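Putative permease protein, ABC transporter (Porphyromonas gingivalis, PDB 3IS6) is represented here by its MacB-like periplasmic core domain, part of a longer membrane protein that probably takes part in transport across the membrane. Local coordinates at residues G41-A44 with P45-E49; C110-S113 with E114-R118; V184-R187 with P188-P192. All coordinates share one frame; numbering follows the deposited sequence.

Contact 1: G41-A44 with P45-E49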
loop_
_atom_site.group_PDB
_atom_site.type_symbol
_atom_site.label_atom_id
_atom_site.label_comp_id
_atom_site.label_asym_id
_atom_site.label_seq_id
_atom_site.Cartn_x
_atom_site.Cartn_y
_atom_site.Cartn_z
ATOM N N GLY A 41 0.805 10.130 7.248
ATOM C CA GLY A 41 2.050 10.079 6.534
ATOM C C GLY A 41 2.725 11.393 6.265
ATOM O O GLY A 41 3.896 11.495 6.283
ATOM N N GLY A 42 1.917 12.388 6.000
ATOM C CA GLY A 42 2.352 13.694 5.591
ATOM C C GLY A 42 3.116 14.510 6.579
ATOM O O GLY A 42 3.815 15.384 6.210
ATOM N N VAL A 43 2.912 14.238 7.851
ATOM C CA VAL A 43 3.418 15.078 8.906
ATOM C C VAL A 43 4.911 15.191 9.040
ATOM O O VAL A 43 5.409 16.272 9.094
ATOM C CB VAL A 43 2.889 14.604 10.237
ATOM C CG1 VAL A 43 3.379 15.445 11.308
ATOM C CG2 VAL A 43 1.445 14.568 10.223
ATOM N N ALA A 44 5.641 14.091 9.057
ATOM C CA ALA A 44 7.063 14.213 9.305
ATOM C C ALA A 44 7.831 15.041 8.280
ATOM O O ALA A 44 8.576 15.869 8.643
ATOM C CB ALA A 44 7.686 12.875 9.419
ATOM N N PRO A 45 7.626 14.817 7.002
ATOM C CA PRO A 45 8.357 15.588 6.003
ATOM C C PRO A 45 8.037 17.056 6.095
ATOM O O PRO A 45 8.903 17.846 5.932
ATOM C CB PRO A 45 7.865 15.017 4.690
ATOM C CG PRO A 45 6.929 13.981 4.999
ATOM C CD PRO A 45 6.986 13.646 6.411
ATOM N N ALA A 46 6.796 17.390 6.359
ATOM C CA ALA A 46 6.390 18.757 6.496
ATOM C C ALA A 46 7.067 19.438 7.664
ATOM O O ALA A 46 7.419 20.576 7.591
ATOM C CB ALA A 46 4.951 18.851 6.596
ATOM N N ILE A 47 7.257 18.729 8.753
ATOM C CA ILE A 47 7.911 19.309 9.890
ATOM C C ILE A 47 9.344 19.681 9.579
ATOM O O ILE A 47 9.779 20.735 9.931
ATOM C CB ILE A 47 7.845 18.382 11.096
ATOM C CG1 ILE A 47 6.452 18.377 11.658
ATOM C CG2 ILE A 47 8.756 18.824 12.146
ATOM C CD1 ILE A 47 6.238 17.344 12.631
ATOM N N GLN A 48 10.067 18.815 8.903
ATOM C CA GLN A 48 11.435 19.132 8.579
ATOM C C GLN A 48 11.556 20.345 7.688
ATOM O O GLN A 48 12.425 21.148 7.862
ATOM C CB GLN A 48 12.149 17.982 7.901
ATOM C CG GLN A 48 13.617 18.195 7.881
ATOM C CD GLN A 48 14.386 17.007 7.480
ATOM O OE1 GLN A 48 14.135 15.925 7.915
ATOM N NE2 GLN A 48 15.353 17.211 6.641
ATOM N N GLU A 49 10.701 20.417 6.698
ATOM C CA GLU A 49 10.674 21.545 5.803
ATOM C C GLU A 49 10.229 22.842 6.441
ATOM O O GLU A 49 10.783 23.856 6.158
ATOM C CB GLU A 49 9.867 21.216 4.556
#

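Contact 2: C110-S113 with E114-R118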
loop_
_atom_site.group_PDB
_atom_site.type_symbol
_atom_site.label_atom_id
_atom_site.label_comp_id
_atom_site.label_asym_id
_atom_site.label_seq_id
_atom_site.Cartn_x
_atom_site.Cartn_y
_atom_site.Cartn_z
ATOM N N CYS A 110 16.115 -4.602 0.314
ATOM C CA CYS A 110 15.924 -4.541 1.748
ATOM C C CYS A 110 17.207 -4.606 2.539
ATOM O O CYS A 110 18.215 -4.982 2.039
ATOM C CB CYS A 110 15.024 -5.665 2.206
ATOM S SG CYS A 110 15.727 -7.229 2.207
ATOM N N LEU A 111 17.127 -4.234 3.797
ATOM C CA LEU A 111 18.187 -4.439 4.733
ATOM C C LEU A 111 17.704 -5.457 5.730
ATOM O O LEU A 111 16.554 -5.489 6.049
ATOM C CB LEU A 111 18.546 -3.176 5.458
ATOM C CG LEU A 111 18.880 -1.963 4.632
ATOM C CD1 LEU A 111 18.986 -0.777 5.494
ATOM C CD2 LEU A 111 20.164 -2.209 3.954
ATOM N N ILE A 112 18.622 -6.282 6.184
ATOM C CA ILE A 112 18.371 -7.360 7.104
ATOM C C ILE A 112 19.285 -7.210 8.300
ATOM O O ILE A 112 20.392 -6.804 8.173
ATOM C CB ILE A 112 18.654 -8.664 6.415
ATOM C CG1 ILE A 112 17.676 -8.862 5.275
ATOM C CG2 ILE A 112 18.610 -9.766 7.337
ATOM C CD1 ILE A 112 16.339 -9.262 5.668
ATOM N N SER A 113 18.793 -7.540 9.465
ATOM C CA SER A 113 19.559 -7.393 10.678
ATOM C C SER A 113 20.669 -8.434 10.750
ATOM O O SER A 113 20.583 -9.456 10.139
ATOM C CB SER A 113 18.666 -7.510 11.896
ATOM O OG SER A 113 18.365 -8.827 12.169
ATOM N N GLU A 114 21.679 -8.176 11.553
ATOM C CA GLU A 114 22.761 -9.105 11.726
ATOM C C GLU A 114 22.271 -10.449 12.275
ATOM O O GLU A 114 22.707 -11.463 11.821
ATOM C CB GLU A 114 23.829 -8.514 12.641
ATOM C CG GLU A 114 25.074 -9.374 12.747
ATOM C CD GLU A 114 26.311 -8.693 13.374
ATOM O OE1 GLU A 114 26.203 -7.582 13.905
ATOM O OE2 GLU A 114 27.399 -9.299 13.313
ATOM N N SER A 115 21.356 -10.449 13.229
ATOM C CA SER A 115 20.830 -11.704 13.736
ATOM C C SER A 115 20.068 -12.499 12.710
ATOM O O SER A 115 20.178 -13.685 12.671
ATOM C CB SER A 115 19.930 -11.504 14.927
ATOM O OG SER A 115 20.650 -11.040 16.010
ATOM N N LEU A 116 19.256 -11.828 11.921
ATOM C CA LEU A 116 18.483 -12.490 10.910
ATOM C C LEU A 116 19.376 -13.089 9.854
ATOM O O LEU A 116 19.164 -14.178 9.436
ATOM C CB LEU A 116 17.448 -11.579 10.302
ATOM C CG LEU A 116 16.493 -12.216 9.319
ATOM C CD1 LEU A 116 15.941 -13.489 9.799
ATOM C CD2 LEU A 116 15.440 -11.293 8.899
ATOM N N ALA A 117 20.400 -12.362 9.471
ATOM C CA ALA A 117 21.333 -12.860 8.489
ATOM C C ALA A 117 21.995 -14.128 8.984
ATOM O O ALA A 117 22.140 -15.054 8.264
ATOM C CB ALA A 117 22.348 -11.848 8.207
ATOM N N ARG A 118 22.359 -14.139 10.245
ATOM C CA ARG A 118 22.955 -15.287 10.877
ATOM C C ARG A 118 22.017 -16.467 10.906
ATOM O O ARG A 118 22.394 -17.549 10.614
ATOM C CB ARG A 118 23.377 -14.897 12.279
ATOM C CG ARG A 118 23.889 -16.011 13.142
ATOM C CD ARG A 118 24.478 -15.461 14.415
ATOM N NE ARG A 118 23.435 -15.129 15.376
ATOM C CZ ARG A 118 23.236 -13.918 15.867
ATOM N NH1 ARG A 118 24.029 -12.924 15.521
ATOM N NH2 ARG A 118 22.255 -13.717 16.712
#

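Contact 3: V184-R187 with P188-P192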
loop_
_atom_site.group_PDB
_atom_site.type_symbol
_atom_site.label_atom_id
_atom_site.label_comp_id
_atom_site.label_asym_id
_atom_site.label_seq_id
_atom_site.Cartn_x
_atom_site.Cartn_y
_atom_site.Cartn_z
ATOM N N VAL A 184 11.474 13.369 15.482
ATOM C CA VAL A 184 12.014 14.674 15.237
ATOM C C VAL A 184 13.206 14.965 16.125
ATOM O O VAL A 184 13.095 14.889 17.311
ATOM C CB VAL A 184 10.959 15.700 15.549
ATOM C CG1 VAL A 184 11.417 17.037 15.264
ATOM C CG2 VAL A 184 9.735 15.432 14.836
ATOM N N ARG A 185 14.332 15.338 15.555
ATOM C CA ARG A 185 15.449 15.777 16.343
ATOM C C ARG A 185 15.593 17.284 16.303
ATOM O O ARG A 185 15.790 17.847 15.278
ATOM C CB ARG A 185 16.731 15.140 15.865
ATOM C CG ARG A 185 17.918 15.431 16.701
ATOM C CD ARG A 185 19.159 15.469 15.904
ATOM N NE ARG A 185 19.537 14.167 15.450
ATOM C CZ ARG A 185 20.241 13.945 14.366
ATOM N NH1 ARG A 185 20.687 14.954 13.654
ATOM N NH2 ARG A 185 20.517 12.723 14.015
ATOM N N LEU A 186 15.479 17.904 17.458
ATOM C CA LEU A 186 15.640 19.327 17.617
ATOM C C LEU A 186 17.084 19.795 17.767
ATOM O O LEU A 186 17.908 19.098 18.273
ATOM C CB LEU A 186 14.832 19.800 18.810
ATOM C CG LEU A 186 13.408 19.339 18.878
ATOM C CD1 LEU A 186 12.809 19.626 20.159
ATOM C CD2 LEU A 186 12.638 19.937 17.808
ATOM N N ARG A 187 17.349 21.027 17.374
ATOM C CA ARG A 187 18.618 21.647 17.650
ATOM C C ARG A 187 18.753 21.959 19.126
ATOM O O ARG A 187 17.788 22.116 19.826
ATOM C CB ARG A 187 18.781 22.926 16.863
ATOM C CG ARG A 187 18.238 22.879 15.519
ATOM C CD ARG A 187 19.117 23.599 14.532
ATOM N NE ARG A 187 18.609 23.514 13.171
ATOM C CZ ARG A 187 19.249 22.915 12.179
ATOM N NH1 ARG A 187 20.434 22.372 12.383
ATOM N NH2 ARG A 187 18.706 22.879 10.984
ATOM N N PRO A 188 19.976 22.092 19.579
ATOM C CA PRO A 188 20.229 22.300 20.993
ATOM C C PRO A 188 19.517 23.537 21.484
ATOM O O PRO A 188 19.459 24.528 20.817
ATOM C CB PRO A 188 21.718 22.547 21.019
ATOM C CG PRO A 188 22.206 21.905 19.876
ATOM C CD PRO A 188 21.223 22.079 18.825
ATOM N N GLY A 189 18.922 23.437 22.643
ATOM C CA GLY A 189 18.248 24.558 23.230
ATOM C C GLY A 189 16.820 24.822 22.834
ATOM O O GLY A 189 16.205 25.707 23.398
ATOM N N VAL A 190 16.276 24.052 21.904
ATOM C CA VAL A 190 14.895 24.226 21.523
ATOM C C VAL A 190 13.975 23.336 22.330
ATOM O O VAL A 190 14.111 22.144 22.341
ATOM C CB VAL A 190 14.686 23.898 20.074
ATOM C CG1 VAL A 190 13.247 23.941 19.729
ATOM C CG2 VAL A 190 15.487 24.793 19.202
ATOM N N SER A 191 13.038 23.923 23.023
ATOM C CA SER A 191 12.105 23.140 23.768
ATOM C C SER A 191 10.990 22.715 22.878
ATOM O O SER A 191 10.546 23.464 22.069
ATOM C CB SER A 191 11.559 23.913 24.925
ATOM O OG SER A 191 10.608 24.804 24.453
ATOM N N PRO A 192 10.514 21.503 23.069
ATOM C CA PRO A 192 9.455 20.970 22.240
ATOM C C PRO A 192 8.209 21.790 22.368
ATOM O O PRO A 192 7.525 22.009 21.416
ATOM C CB PRO A 192 9.256 19.576 22.802
ATOM C CG PRO A 192 10.311 19.361 23.771
ATOM C CD PRO A 192 11.275 20.431 23.696
#

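Contact 1: G41-A44 with P45-E49
The pyrrolidine ring of P45 is set against the carbonyls of G41 and G42, with its CD and CG atoms both close to G42 O. P45 CD lies 3.6 Å from G42 O and 3.8 Å from G41 O, and P45 CG comes equally near to G42 O, so carbon rather than an N-H faces these two oxygens. P45 has no hydrogen to offer G41 O, its partner four residues back in a regular helix, and that oxygen instead accepts from NH1 of R59 on strand 54-70. P45 lies in the first turn of helix 43-50, where a missing N-H generally costs little. In the MacB-like periplasmic core domain this helix is laid against strand 54-70 and helix 196-206, which supplies M202 to A46 and I47. Helical pairing takes over with I47 N, which gives V43 O a hydrogen bond of 3.1 Å at 152°. A second, weak bond from I47 N reaches A44 O, and Q48 N also binds A44 O weakly, at 3.3 Å. On the buried flank V43 and I47 run side by side, pointing the same way, with V43 CG1 3.7 Å from I47 CD1. V43 carries CG1 anti to the backbone N, while in I47 CG1 lies anti to the carbonyl carbon (chi1 -73°) and chi2 (169°) extends CD1, two settings that together bring this methyl to V43 CG1. I47 CG1 also rests 3.5 Å from V43 O, lining the hydrogen-bonded carbonyl with hydrocarbon. W174 touches V43 and A46, and Q48 turns its OE1 to the backbone N of A57.

Contact 2: C110-S113 with E114-R118
E114, the first residue of the helix, follows directly on S113, and its extended side chain touches I96 and D148. S115 comes next, with its CB beside S113 OG; its own hydroxyl is hydrogen-bonded to OD2 of D148. At L116 the polar and apolar parts of the contact meet. L116 N donates to S113 OG over 3.1 Å at 162°, a capping bond to S113, which stands at the N-cap of helix 114-119. With chi1 at 78°, OG stands between the backbone N and the carbonyl carbon of S113 and can accept from L116 N. The chain here turns from strand 109-113 of the mixed sheet into the helix at nearly a right angle, the two short axes being inclined by 85°. Farther along the leucine, L116 CB packs 3.7 Å from I112 CG2 and L116 CD2 lies 3.9 Å from I112 CD1, the two side chains crossing obliquely on the buried side. A117 N then gives S113 O a nearly straight hydrogen bond of 3.0 Å. R118 folds back over its own helix: one face of the R118 guanidinium has S115 CA 3.6 Å above it, toward the rim, and NH2 makes a weak bond to S115 OG.

Contact 3: V184-R187 with P188-P192
L186 reaches across the turn that ends strand 181-186, and its side chain is the apolar link between the two limbs. L186 CB faces V190 CB at 4.3 Å. The first torsion, chi1 -49°, sets CG anti to the carbonyl carbon and beside the backbone N, and the extended second torsion carries CD1 to V190 O and P192. There L186 CD1 lies 3.6 Å from V190 O and 3.9 Å from P192 CD, and the L186 and P192 side chains cross at about a right angle. L223 and C15, from strands 218-225 and 14-23, touch both L186 and P192, while L195 also packs on the leucine, so that L186 is buried although the turn itself is exposed.

Beyond L186 the chain reverses through R187-P188-G189-V190, a type II beta turn with proline and glycine at its two central positions. The closing bond runs from V190 N to R187 O, 3.2 Å long and 160° at the hydrogen; the donor is tilted 27° from the carbonyl plane. G189 takes a positive phi, at which a CB would press against the carbonyl oxygen of P188. V190 CG2 sits beside its own backbone N and consequently lies 3.6 Å from R187 O, next to the closing bond. Of the R187 side chain, R187 CB comes nearest V190, a loose 4.5 Å from V190 CG2, and its guanidinium end leads away from the turn.

The base of the turn is tied to R13 and G53, which precede strands 14-23 and 54-70: L186 O accepts from R13 NH1, and R187 pairs through its backbone with G53. A single backbone hydrogen bond closes the turn, and its shape probably owes much to the P188 and G189 backbone angles, with L186 packed against V190 and P192.

How the contacts relate
Contacts 1 and 2 are largely buried and lie on opposite sides of the chain's centre, with centres about 29 Å apart, whereas contact 3 is at the surface. Contacts 1 and 3 are near neighbours: their nearest atoms are about 4 Å apart without touching, and both rest on strand 54-70, where V54 meets I47 as well as V184. Contacts 2 and 3 both leave strands of the same mixed sheet, one entering a helix through a serine cap and the other a proline-glycine turn. Chemistry follows place: helix 43-50 has a proline in its first turn, helix 114-119 adds a side-chain hydroxyl, and the exposed turn combines one backbone bond, proline-glycine geometry and a buried leucine.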